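Local atomic coordinates of 5'-tyrosyl-DNA phosphodiesterase (Caenorhabditis elegans, PDB entry 4FVA), a protein that adopts the DNase I-like fold of the endonuclease/exonuclease/phosphatase family and binds a magnesium ion. Residues 65-71 with 83-89; 77-83 with 104-109; 89-95 with 109-115. The contacts are given in a common frame with arbitrary orientation. Numbering follows the deposited sequence.

Contact 1 (65-71 with 83-89); sequences QSLYKIY and ILVSKMF. With EDO (1,2-ethanediol), chain H.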
loop_
_atom_site.group_PDB
_atom_site.type_symbol
_atom_site.label_atom_id
_atom_site.label_comp_id
_atom_site.label_asym_id
_atom_site.label_seq_id
_atom_site.Cartn_x
_atom_site.Cartn_y
_atom_site.Cartn_z
ATOM N N GLN A 65 -12.615 -2.929 -11.960
ATOM C CA GLN A 65 -13.844 -3.182 -11.215
ATOM C C GLN A 65 -14.556 -4.441 -11.699
ATOM O O GLN A 65 -15.467 -4.950 -11.036
ATOM C CB GLN A 65 -14.789 -1.974 -11.257
ATOM C CG GLN A 65 -15.435 -1.710 -12.620
ATOM C CD GLN A 65 -16.349 -0.486 -12.604
ATOM O OE1 GLN A 65 -15.882 0.647 -12.689
ATOM N NE2 GLN A 65 -17.657 -0.716 -12.489
ATOM N N SER A 66 -14.135 -4.964 -12.843
ATOM C CA SER A 66 -14.708 -6.223 -13.305
ATOM C C SER A 66 -14.173 -7.369 -12.446
ATOM O O SER A 66 -14.749 -8.456 -12.426
ATOM C CB SER A 66 -14.409 -6.462 -14.791
ATOM O OG SER A 66 -13.034 -6.693 -15.020
ATOM N N LEU A 67 -13.058 -7.129 -11.758
ATOM C CA LEU A 67 -12.390 -8.159 -10.945
ATOM C C LEU A 67 -12.413 -7.855 -9.436
ATOM O O LEU A 67 -12.264 -8.760 -8.606
ATOM C CB LEU A 67 -10.930 -8.315 -11.387
ATOM C CG LEU A 67 -10.569 -9.141 -12.623
ATOM C CD1 LEU A 67 -11.497 -8.829 -13.790
ATOM C CD2 LEU A 67 -9.100 -8.906 -13.018
ATOM N N TYR A 68 -12.558 -6.574 -9.099
ATOM C CA TYR A 68 -12.448 -6.089 -7.730
ATOM C C TYR A 68 -13.580 -5.144 -7.365
ATOM O O TYR A 68 -14.154 -4.498 -8.245
ATOM C CB TYR A 68 -11.129 -5.306 -7.554
ATOM C CG TYR A 68 -9.870 -6.126 -7.704
ATOM C CD1 TYR A 68 -9.341 -6.805 -6.615
ATOM C CD2 TYR A 68 -9.184 -6.186 -8.914
ATOM C CE1 TYR A 68 -8.174 -7.541 -6.730
ATOM C CE2 TYR A 68 -8.010 -6.930 -9.039
ATOM C CZ TYR A 68 -7.523 -7.605 -7.941
ATOM O OH TYR A 68 -6.373 -8.344 -8.024
ATOM N N LYS A 69 -13.889 -5.042 -6.075
ATOM C CA LYS A 69 -14.597 -3.857 -5.586
ATOM C C LYS A 69 -13.548 -2.751 -5.365
ATOM O O LYS A 69 -12.472 -3.013 -4.805
ATOM C CB LYS A 69 -15.323 -4.139 -4.274
ATOM C CG LYS A 69 -16.481 -5.149 -4.365
ATOM C CD LYS A 69 -16.973 -5.524 -2.954
ATOM C CE LYS A 69 -18.219 -6.397 -3.041
ATOM N NZ LYS A 69 -18.608 -6.927 -1.713
ATOM N N ILE A 70 -13.831 -1.537 -5.828
ATOM C CA ILE A 70 -12.856 -0.449 -5.725
ATOM C C ILE A 70 -13.381 0.657 -4.806
ATOM O O ILE A 70 -14.478 1.195 -5.021
ATOM C CB ILE A 70 -12.548 0.172 -7.102
ATOM C CG1 ILE A 70 -12.135 -0.904 -8.108
ATOM C CG2 ILE A 70 -11.477 1.267 -6.985
ATOM C CD1 ILE A 70 -11.859 -0.342 -9.473
ATOM N N TYR A 71 -12.583 1.012 -3.797
ATOM C CA TYR A 71 -12.922 2.092 -2.878
ATOM C C TYR A 71 -11.851 3.170 -2.948
ATOM O O TYR A 71 -10.684 2.905 -2.673
ATOM C CB TYR A 71 -13.126 1.570 -1.435
ATOM C CG TYR A 71 -14.293 0.606 -1.363
ATOM C CD1 TYR A 71 -15.575 1.084 -1.133
ATOM C CD2 TYR A 71 -14.126 -0.747 -1.593
ATOM C CE1 TYR A 71 -16.664 0.237 -1.115
ATOM C CE2 TYR A 71 -15.205 -1.612 -1.570
ATOM C CZ TYR A 71 -16.476 -1.094 -1.331
ATOM O OH TYR A 71 -17.562 -1.916 -1.301
ATOM N N ILE A 83 -8.402 1.277 -2.256
ATOM C CA ILE A 83 -8.297 -0.095 -1.785
ATOM C C ILE A 83 -9.183 -0.930 -2.695
ATOM O O ILE A 83 -10.370 -0.614 -2.868
ATOM C CB ILE A 83 -8.757 -0.230 -0.310
ATOM C CG1 ILE A 83 -7.912 0.682 0.600
ATOM C CG2 ILE A 83 -8.684 -1.707 0.165
ATOM C CD1 ILE A 83 -8.321 0.637 2.061
ATOM N N LEU A 84 -8.606 -1.962 -3.301
ATOM C CA LEU A 84 -9.372 -2.872 -4.150
ATOM C C LEU A 84 -9.411 -4.228 -3.478
ATOM O O LEU A 84 -8.368 -4.739 -3.045
ATOM C CB LEU A 84 -8.753 -2.998 -5.549
ATOM C CG LEU A 84 -8.737 -1.769 -6.469
ATOM C CD1 LEU A 84 -7.686 -0.733 -6.024
ATOM C CD2 LEU A 84 -8.497 -2.191 -7.917
ATOM N N VAL A 85 -10.605 -4.814 -3.408
ATOM C CA VAL A 85 -10.781 -6.123 -2.807
ATOM C C VAL A 85 -11.573 -7.069 -3.704
ATOM O O VAL A 85 -12.367 -6.645 -4.542
ATOM C CB VAL A 85 -11.481 -6.049 -1.429
ATOM C CG1 VAL A 85 -10.623 -5.255 -0.408
ATOM C CG2 VAL A 85 -12.871 -5.439 -1.590
ATOM N N SER A 86 -11.343 -8.358 -3.511
ATOM C CA SER A 86 -12.143 -9.385 -4.158
ATOM C C SER A 86 -13.637 -9.086 -4.015
ATOM O O SER A 86 -14.065 -8.480 -3.032
ATOM C CB SER A 86 -11.834 -10.737 -3.516
ATOM O OG SER A 86 -12.790 -11.694 -3.919
ATOM N N LYS A 87 -14.429 -9.479 -5.008
ATOM C CA LYS A 87 -15.878 -9.282 -4.918
ATOM C C LYS A 87 -16.484 -10.123 -3.800
ATOM O O LYS A 87 -17.625 -9.899 -3.394
ATOM C CB LYS A 87 -16.566 -9.566 -6.255
ATOM C CG LYS A 87 -16.342 -8.458 -7.259
ATOM C CD LYS A 87 -16.549 -8.925 -8.667
ATOM C CE LYS A 87 -16.560 -7.730 -9.603
ATOM N NZ LYS A 87 -17.459 -6.672 -9.073
ATOM N N MET A 88 -15.707 -11.087 -3.308
ATOM C CA MET A 88 -16.126 -11.922 -2.184
ATOM C C MET A 88 -15.919 -11.238 -0.829
ATOM O O MET A 88 -16.397 -11.723 0.204
ATOM C CB MET A 88 -15.405 -13.269 -2.211
ATOM C CG MET A 88 -16.148 -14.363 -2.953
ATOM S SD MET A 88 -15.194 -15.902 -2.970
ATOM C CE MET A 88 -14.004 -15.607 -1.659
ATOM N N PHE A 89 -15.178 -10.134 -0.830
ATOM C CA PHE A 89 -14.975 -9.361 0.389
ATOM C C PHE A 89 -16.296 -8.660 0.731
ATOM O O PHE A 89 -16.821 -7.877 -0.061
ATOM C CB PHE A 89 -13.841 -8.355 0.158
ATOM C CG PHE A 89 -13.282 -7.742 1.411
ATOM C CD1 PHE A 89 -13.908 -6.673 2.026
ATOM C CD2 PHE A 89 -12.118 -8.241 1.969
ATOM C CE1 PHE A 89 -13.378 -6.088 3.167
ATOM C CE2 PHE A 89 -11.572 -7.668 3.129
ATOM C CZ PHE A 89 -12.201 -6.593 3.726
HETATM C C1 EDO H . -9.219 -11.210 -8.060
HETATM O O1 EDO H . -10.490 -10.926 -8.654
HETATM C C2 EDO H . -9.433 -11.594 -6.602
HETATM O O2 EDO H . -10.771 -12.074 -6.428
HETATM O O HOH W 1 -13.272 -10.935 -7.152
HETATM O O HOH W 2 -16.691 -3.397 -8.567
#

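Contact 2 (77-83 with 104-109); sequences CQYYTAI and MYRTLQ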
loop_
_atom_site.group_PDB
_atom_site.type_symbol
_atom_site.label_atom_id
_atom_site.label_comp_id
_atom_site.label_asym_id
_atom_site.label_seq_id
_atom_site.Cartn_x
_atom_site.Cartn_y
_atom_site.Cartn_z
ATOM N N CYS A 77 -10.174 14.821 -5.672
ATOM C CA CYS A 77 -9.073 15.595 -5.094
ATOM C C CYS A 77 -7.869 15.515 -6.037
ATOM O O CYS A 77 -7.868 14.698 -6.967
ATOM C CB CYS A 77 -8.735 15.043 -3.705
ATOM S SG CYS A 77 -7.346 15.811 -2.805
ATOM N N GLN A 78 -6.848 16.341 -5.824
ATOM C CA GLN A 78 -5.668 16.315 -6.719
ATOM C C GLN A 78 -5.085 14.896 -6.864
ATOM O O GLN A 78 -4.737 14.455 -7.967
ATOM C CB GLN A 78 -4.593 17.278 -6.221
ATOM C CG GLN A 78 -3.392 17.422 -7.167
ATOM C CD GLN A 78 -2.210 18.103 -6.503
ATOM O OE1 GLN A 78 -2.320 18.591 -5.377
ATOM N NE2 GLN A 78 -1.060 18.106 -7.178
ATOM N N TYR A 79 -4.925 14.206 -5.736
ATOM C CA TYR A 79 -4.539 12.791 -5.741
ATOM C C TYR A 79 -5.056 12.114 -4.474
ATOM O O TYR A 79 -5.417 12.787 -3.507
ATOM C CB TYR A 79 -3.022 12.627 -5.917
ATOM C CG TYR A 79 -2.197 13.288 -4.842
ATOM C CD1 TYR A 79 -2.086 14.670 -4.778
ATOM C CD2 TYR A 79 -1.504 12.524 -3.910
ATOM C CE1 TYR A 79 -1.312 15.281 -3.794
ATOM C CE2 TYR A 79 -0.740 13.119 -2.923
ATOM C CZ TYR A 79 -0.644 14.500 -2.872
ATOM O OH TYR A 79 0.135 15.092 -1.894
ATOM N N TYR A 80 -5.143 10.788 -4.483
ATOM C CA TYR A 80 -5.831 10.092 -3.400
ATOM C C TYR A 80 -5.410 8.621 -3.389
ATOM O O TYR A 80 -4.516 8.219 -4.150
ATOM C CB TYR A 80 -7.355 10.249 -3.559
ATOM C CG TYR A 80 -7.847 10.039 -4.990
ATOM C CD1 TYR A 80 -8.205 8.773 -5.449
ATOM C CD2 TYR A 80 -7.939 11.108 -5.878
ATOM C CE1 TYR A 80 -8.633 8.575 -6.768
ATOM C CE2 TYR A 80 -8.378 10.923 -7.186
ATOM C CZ TYR A 80 -8.716 9.660 -7.626
ATOM O OH TYR A 80 -9.147 9.480 -8.932
ATOM N N THR A 81 -5.989 7.831 -2.493
ATOM C CA THR A 81 -5.617 6.426 -2.421
ATOM C C THR A 81 -6.786 5.530 -2.822
ATOM O O THR A 81 -7.913 6.001 -2.981
ATOM C CB THR A 81 -5.113 6.039 -1.022
ATOM O OG1 THR A 81 -6.163 6.221 -0.070
ATOM C CG2 THR A 81 -3.923 6.916 -0.633
ATOM N N ALA A 82 -6.520 4.241 -2.986
ATOM C CA ALA A 82 -7.591 3.305 -3.294
ATOM C C ALA A 82 -7.324 1.976 -2.600
ATOM O O ALA A 82 -6.166 1.590 -2.395
ATOM C CB ALA A 82 -7.727 3.110 -4.806
ATOM N N ILE A 83 -8.402 1.277 -2.256
ATOM C CA ILE A 83 -8.297 -0.095 -1.785
ATOM C C ILE A 83 -9.183 -0.930 -2.695
ATOM O O ILE A 83 -10.370 -0.614 -2.868
ATOM C CB ILE A 83 -8.757 -0.230 -0.310
ATOM C CG1 ILE A 83 -7.912 0.682 0.600
ATOM C CG2 ILE A 83 -8.684 -1.707 0.165
ATOM C CD1 ILE A 83 -8.321 0.637 2.061
ATOM N N MET A 104 -1.114 17.993 2.765
ATOM C CA MET A 104 -1.098 17.262 1.498
ATOM C C MET A 104 -2.324 16.343 1.286
ATOM O O MET A 104 -2.265 15.356 0.533
ATOM C CB MET A 104 0.216 16.474 1.393
ATOM C CG MET A 104 1.459 17.352 1.446
ATOM S SD MET A 104 2.995 16.395 1.395
ATOM C CE MET A 104 4.181 17.637 1.928
ATOM N N TYR A 105 -3.428 16.691 1.947
ATOM C CA TYR A 105 -4.709 15.977 1.854
ATOM C C TYR A 105 -4.567 14.498 2.206
ATOM O O TYR A 105 -5.307 13.661 1.668
ATOM C CB TYR A 105 -5.326 16.066 0.449
ATOM C CG TYR A 105 -5.172 17.399 -0.238
ATOM C CD1 TYR A 105 -5.776 18.549 0.261
ATOM C CD2 TYR A 105 -4.439 17.499 -1.416
ATOM C CE1 TYR A 105 -5.629 19.770 -0.387
ATOM C CE2 TYR A 105 -4.283 18.709 -2.070
ATOM C CZ TYR A 105 -4.881 19.840 -1.555
ATOM O OH TYR A 105 -4.726 21.042 -2.215
ATOM N N ARG A 106 -3.619 14.170 3.081
ATOM C CA ARG A 106 -3.346 12.772 3.387
ATOM C C ARG A 106 -4.353 12.223 4.380
ATOM O O ARG A 106 -4.846 12.952 5.260
ATOM C CB ARG A 106 -1.906 12.595 3.881
ATOM C CG ARG A 106 -0.856 13.138 2.905
ATOM C CD ARG A 106 -0.985 12.528 1.493
ATOM N NE ARG A 106 -0.092 13.201 0.543
ATOM C CZ ARG A 106 1.209 12.944 0.444
ATOM N NH1 ARG A 106 1.749 12.018 1.228
ATOM N NH2 ARG A 106 1.969 13.602 -0.435
ATOM N N THR A 107 -4.632 10.923 4.255
ATOM C CA THR A 107 -5.729 10.296 4.961
ATOM C C THR A 107 -5.340 8.902 5.425
ATOM O O THR A 107 -4.409 8.283 4.891
ATOM C CB THR A 107 -6.954 10.136 4.024
ATOM O OG1 THR A 107 -6.552 9.385 2.860
ATOM C CG2 THR A 107 -7.492 11.508 3.570
ATOM N N LEU A 108 -6.080 8.391 6.397
ATOM C CA LEU A 108 -5.999 6.972 6.722
ATOM C C LEU A 108 -7.289 6.387 6.202
ATOM O O LEU A 108 -8.374 6.697 6.709
ATOM C CB LEU A 108 -5.870 6.761 8.229
ATOM C CG LEU A 108 -5.785 5.318 8.723
ATOM C CD1 LEU A 108 -4.643 4.612 8.027
ATOM C CD2 LEU A 108 -5.560 5.315 10.236
ATOM N N GLN A 109 -7.170 5.562 5.167
ATOM C CA GLN A 109 -8.331 4.951 4.521
ATOM C C GLN A 109 -8.548 3.572 5.122
ATOM O O GLN A 109 -7.661 2.716 5.051
ATOM C CB GLN A 109 -8.111 4.841 3.006
ATOM C CG GLN A 109 -9.292 4.218 2.237
ATOM C CD GLN A 109 -9.009 4.077 0.761
ATOM O OE1 GLN A 109 -7.843 4.028 0.351
ATOM N NE2 GLN A 109 -10.069 3.997 -0.054
HETATM O O HOH W 3 -3.472 13.277 -0.900
HETATM O O HOH W 4 -6.616 12.836 -0.650
HETATM O O HOH W 5 -5.194 7.031 2.349
#

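Contact 3 (89-95 with 109-115); sequences FDVEKHD and QILEGSI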
loop_
_atom_site.group_PDB
_atom_site.type_symbol
_atom_site.label_atom_id
_atom_site.label_comp_id
_atom_site.label_asym_id
_atom_site.label_seq_id
_atom_site.Cartn_x
_atom_site.Cartn_y
_atom_site.Cartn_z
ATOM N N PHE A 89 -15.178 -10.134 -0.830
ATOM C CA PHE A 89 -14.975 -9.361 0.389
ATOM C C PHE A 89 -16.296 -8.660 0.731
ATOM O O PHE A 89 -16.821 -7.877 -0.061
ATOM C CB PHE A 89 -13.841 -8.355 0.158
ATOM C CG PHE A 89 -13.282 -7.742 1.411
ATOM C CD1 PHE A 89 -13.908 -6.673 2.026
ATOM C CD2 PHE A 89 -12.118 -8.241 1.969
ATOM C CE1 PHE A 89 -13.378 -6.088 3.167
ATOM C CE2 PHE A 89 -11.572 -7.668 3.129
ATOM C CZ PHE A 89 -12.201 -6.593 3.726
ATOM N N ASP A 90 -16.831 -8.953 1.909
ATOM C CA ASP A 90 -18.079 -8.343 2.358
ATOM C C ASP A 90 -17.744 -7.085 3.148
ATOM O O ASP A 90 -17.225 -7.167 4.264
ATOM C CB ASP A 90 -18.877 -9.346 3.205
ATOM C CG ASP A 90 -20.275 -8.843 3.572
ATOM O OD1 ASP A 90 -20.851 -8.014 2.826
ATOM O OD2 ASP A 90 -20.814 -9.310 4.599
ATOM N N VAL A 91 -18.030 -5.922 2.566
ATOM C CA VAL A 91 -17.653 -4.650 3.178
ATOM C C VAL A 91 -18.660 -4.262 4.262
ATOM O O VAL A 91 -19.873 -4.313 4.038
ATOM C CB VAL A 91 -17.542 -3.496 2.140
ATOM C CG1 VAL A 91 -17.252 -2.143 2.830
ATOM C CG2 VAL A 91 -16.474 -3.803 1.061
ATOM N N GLU A 92 -18.152 -3.911 5.440
ATOM C CA GLU A 92 -19.003 -3.445 6.535
ATOM C C GLU A 92 -18.906 -1.916 6.697
ATOM O O GLU A 92 -19.914 -1.242 6.919
ATOM C CB GLU A 92 -18.637 -4.142 7.846
ATOM C CG GLU A 92 -19.524 -3.732 9.017
ATOM C CD GLU A 92 -20.939 -4.298 8.911
ATOM O OE1 GLU A 92 -21.087 -5.477 8.511
ATOM O OE2 GLU A 92 -21.903 -3.562 9.222
ATOM N N LYS A 93 -17.694 -1.376 6.579
ATOM C CA LYS A 93 -17.462 0.072 6.711
ATOM C C LYS A 93 -16.357 0.560 5.785
ATOM O O LYS A 93 -15.366 -0.140 5.574
ATOM C CB LYS A 93 -17.027 0.451 8.134
ATOM C CG LYS A 93 -18.048 0.294 9.246
ATOM C CD LYS A 93 -17.482 0.953 10.509
ATOM C CE LYS A 93 -18.327 0.662 11.732
ATOM N NZ LYS A 93 -18.285 -0.780 12.100
ATOM N N HIS A 94 -16.505 1.775 5.265
ATOM C CA HIS A 94 -15.401 2.423 4.577
ATOM C C HIS A 94 -15.243 3.780 5.220
ATOM O O HIS A 94 -16.099 4.637 5.040
ATOM C CB HIS A 94 -15.670 2.570 3.078
ATOM C CG HIS A 94 -14.550 3.226 2.326
ATOM N ND1 HIS A 94 -14.761 4.022 1.222
ATOM C CD2 HIS A 94 -13.209 3.213 2.531
ATOM C CE1 HIS A 94 -13.597 4.455 0.762
ATOM N NE2 HIS A 94 -12.640 3.980 1.537
ATOM N N ASP A 95 -14.126 3.991 5.915
ATOM C CA ASP A 95 -13.916 5.240 6.646
ATOM C C ASP A 95 -12.651 5.908 6.143
ATOM O O ASP A 95 -11.631 5.251 5.968
ATOM C CB ASP A 95 -13.772 4.954 8.138
ATOM C CG ASP A 95 -15.065 4.420 8.768
ATOM O OD1 ASP A 95 -16.140 4.519 8.141
ATOM O OD2 ASP A 95 -14.995 3.859 9.882
ATOM N N GLN A 109 -7.170 5.562 5.167
ATOM C CA GLN A 109 -8.331 4.951 4.521
ATOM C C GLN A 109 -8.548 3.572 5.122
ATOM O O GLN A 109 -7.661 2.716 5.051
ATOM C CB GLN A 109 -8.111 4.841 3.006
ATOM C CG GLN A 109 -9.292 4.218 2.237
ATOM C CD GLN A 109 -9.009 4.077 0.761
ATOM O OE1 GLN A 109 -7.843 4.028 0.351
ATOM N NE2 GLN A 109 -10.069 3.997 -0.054
ATOM N N ILE A 110 -9.722 3.349 5.711
ATOM C CA ILE A 110 -9.980 2.097 6.419
ATOM C C ILE A 110 -11.146 1.365 5.798
ATOM O O ILE A 110 -12.248 1.917 5.700
ATOM C CB ILE A 110 -10.264 2.338 7.924
ATOM C CG1 ILE A 110 -9.065 3.021 8.581
ATOM C CG2 ILE A 110 -10.503 1.024 8.657
ATOM C CD1 ILE A 110 -9.332 3.474 10.036
ATOM N N LEU A 111 -10.902 0.141 5.336
ATOM C CA LEU A 111 -11.998 -0.687 4.848
ATOM C C LEU A 111 -12.089 -1.890 5.771
ATOM O O LEU A 111 -11.125 -2.645 5.933
ATOM C CB LEU A 111 -11.769 -1.137 3.401
ATOM C CG LEU A 111 -12.965 -1.729 2.638
ATOM C CD1 LEU A 111 -13.976 -0.623 2.276
ATOM C CD2 LEU A 111 -12.532 -2.487 1.377
ATOM N N GLU A 112 -13.260 -2.052 6.375
ATOM C CA GLU A 112 -13.534 -3.135 7.309
ATOM C C GLU A 112 -14.531 -4.086 6.661
ATOM O O GLU A 112 -15.529 -3.641 6.074
ATOM C CB GLU A 112 -14.133 -2.572 8.607
ATOM C CG GLU A 112 -14.612 -3.631 9.588
ATOM C CD GLU A 112 -15.406 -3.044 10.746
ATOM O OE1 GLU A 112 -15.269 -1.832 11.036
ATOM O OE2 GLU A 112 -16.207 -3.795 11.341
ATOM N N GLY A 113 -14.276 -5.387 6.764
ATOM C CA GLY A 113 -15.203 -6.351 6.211
ATOM C C GLY A 113 -14.807 -7.739 6.640
ATOM O O GLY A 113 -14.212 -7.934 7.696
ATOM N N SER A 114 -15.159 -8.719 5.831
ATOM C CA SER A 114 -14.730 -10.081 6.085
ATOM C C SER A 114 -14.657 -10.849 4.777
ATOM O O SER A 114 -15.358 -10.520 3.809
ATOM C CB SER A 114 -15.656 -10.772 7.084
ATOM O OG SER A 114 -16.923 -10.995 6.517
ATOM N N ILE A 115 -13.781 -11.845 4.739
ATOM C CA ILE A 115 -13.727 -12.758 3.605
ATOM C C ILE A 115 -13.850 -14.117 4.234
ATOM O O ILE A 115 -13.030 -14.493 5.082
ATOM C CB ILE A 115 -12.443 -12.667 2.768
ATOM C CG1 ILE A 115 -11.487 -11.624 3.336
ATOM C CG2 ILE A 115 -12.775 -12.409 1.278
ATOM C CD1 ILE A 115 -10.088 -11.724 2.762
HETATM O O HOH W 6 -15.543 -1.041 13.657
#

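Contact 1 (65-71 with 83-89)
Strands 68-71 and 83-86 run antiparallel, their axes 4.4 Å apart at closest approach and at 156° between N-to-C directions. Two hydrogen-bonded pairs fix the register. Lys69 N donates to Val85 O (2.7 Å) and Val85 N to Lys69 O (2.9 Å); Tyr71 N donates to Ile83 O (2.9 Å) and Ile83 N to Tyr71 O (2.8 Å). Between them the non-hydrogen-bonded pair Ile70-Leu84 closes to 4.5 Å between CA atoms, and its side chains meet through Ile70 CG1 and Leu84 CD2 at 3.9 Å. Lys69, Tyr71, Ile83 and Val85 share the other face, where Tyr71 packs on Leu111 and Ile83 and Val85 on Leu122. Past Val85 the chain bends in a type I turn from Ser86 to Phe89, with an ST turn in which Met88 N donates to Ser86 OG (3.0 Å). The extended Lys69 side chain crosses to this turn, where NZ donates to Phe89 O (2.6 Å). At the open end, a water joins Leu67 O to Lys87 N, 2.8 Å from each. Strand 68-72 is outermost in its six-stranded sheet, and Leu84 pairs onward with Leu48, so this is an edge beta hairpin of one sheet of the DNase I-like sandwich.

Contact 2 (77-83 with 104-109)
Gln109, Tyr79 and Tyr105 lose the most area here: 89, 76 and 72 Å². Gln109 reaches across with chi1 and chi2 both t (-179° and -178°), and its OE1 accepts a hydrogen bond from Thr81 OG1 (2.8 Å) while lying 3.4 Å from Ile83 CG1; its NE2 serves Tyr71 O and His94. Strands 80-83 and 107-109 are nearly parallel (10°), but their axes stay 8.5 Å apart at closest, too far for backbone pairing. They belong to the two facing sheets of the DNase I-like beta sandwich, so side chains and water fill the gap: one water donates to Thr81 OG1 (2.7 Å) and Thr107 O (2.9 Å) and accepts from Thr107 OG1 (2.8 Å). Tyr79 OH accepts from Arg106 NH2 (2.8 Å) and Arg106 NE (3.1 Å), and the Tyr79 side chain, about 8 Å from the magnesium ion, also touches the metal ligand Glu52. The more exposed Tyr105 ring lies against Cys77, whose SG sits 3.6 Å from Tyr105 CD2 in an oblique sulfur-aromatic contact.

Contact 3 (89-95 with 109-115)
A classic beta bulge interrupts this antiparallel hairpin pairing, in which strands 90-95 and 109-115 cross at 161° with axes 4.4 Å apart at closest approach. Glu92 and Lys93 both face Glu112, whose O accepts from Glu92 N (2.7 Å) and Lys93 N (3.2 Å), and the register shifts by one. Before the bulge Asp90 pairs with Ser114 (Asp90 N to Ser114 O, 2.9 Å); beyond it Asp95 pairs with Ile110 (Ile110 N to Asp95 O, 2.7 Å). The clearest hollow is at Gly113, whose CA lies 2.9 Å from Asp90 O and 3.6 Å from Phe89 CE1. A CB there would fall 2.2 Å from Asp90 O and 2.4 Å from Phe89 CE1, so the missing side chain is what admits the ring. Phe89 extends over this gap, its CD2 3.7 Å from Ile115 CG1 and its CE1 4.1 Å from Leu111 CD2. Leu111 is the next bump: its CD1 touches both Val91 CG1 and His94 CB, 3.7 Å from each, on the face turned to the other sheet, where Leu111 also meets Ile83 and Val85. The face bearing Lys93 and Glu112 is more polar. Glu112 OE2 is paired with Lys119, while Lys93 NZ makes a long salt bridge to Glu112 OE1 (3.4 Å), supplemented by a water 3.2 Å from Lys93 NZ and 2.8 Å from Glu112 OE1.

Overall arrangement
Contacts 1 and 3 are antiparallel hairpin pairings, one in each sheet, whereas contact 2 spans the gap between the sheets and depends on side chains and water. Contact 2 is the most buried, with seven of its eleven touching residues buried; the others are only partly so, with Lys87 in contact 1 and Lys93 in contact 3 among their exposed residues. Strand 80-86 serves contacts 1 and 2, which share Ile83; strand 107-115 serves contacts 2 and 3, which share Gln109. Phe89 belongs to contacts 1 and 3, where the chain passes between sheets. Tyr71 ties these two further: its O lies 2.9 Å from Gln109 NE2, and its ring meets His94 edge-to-face.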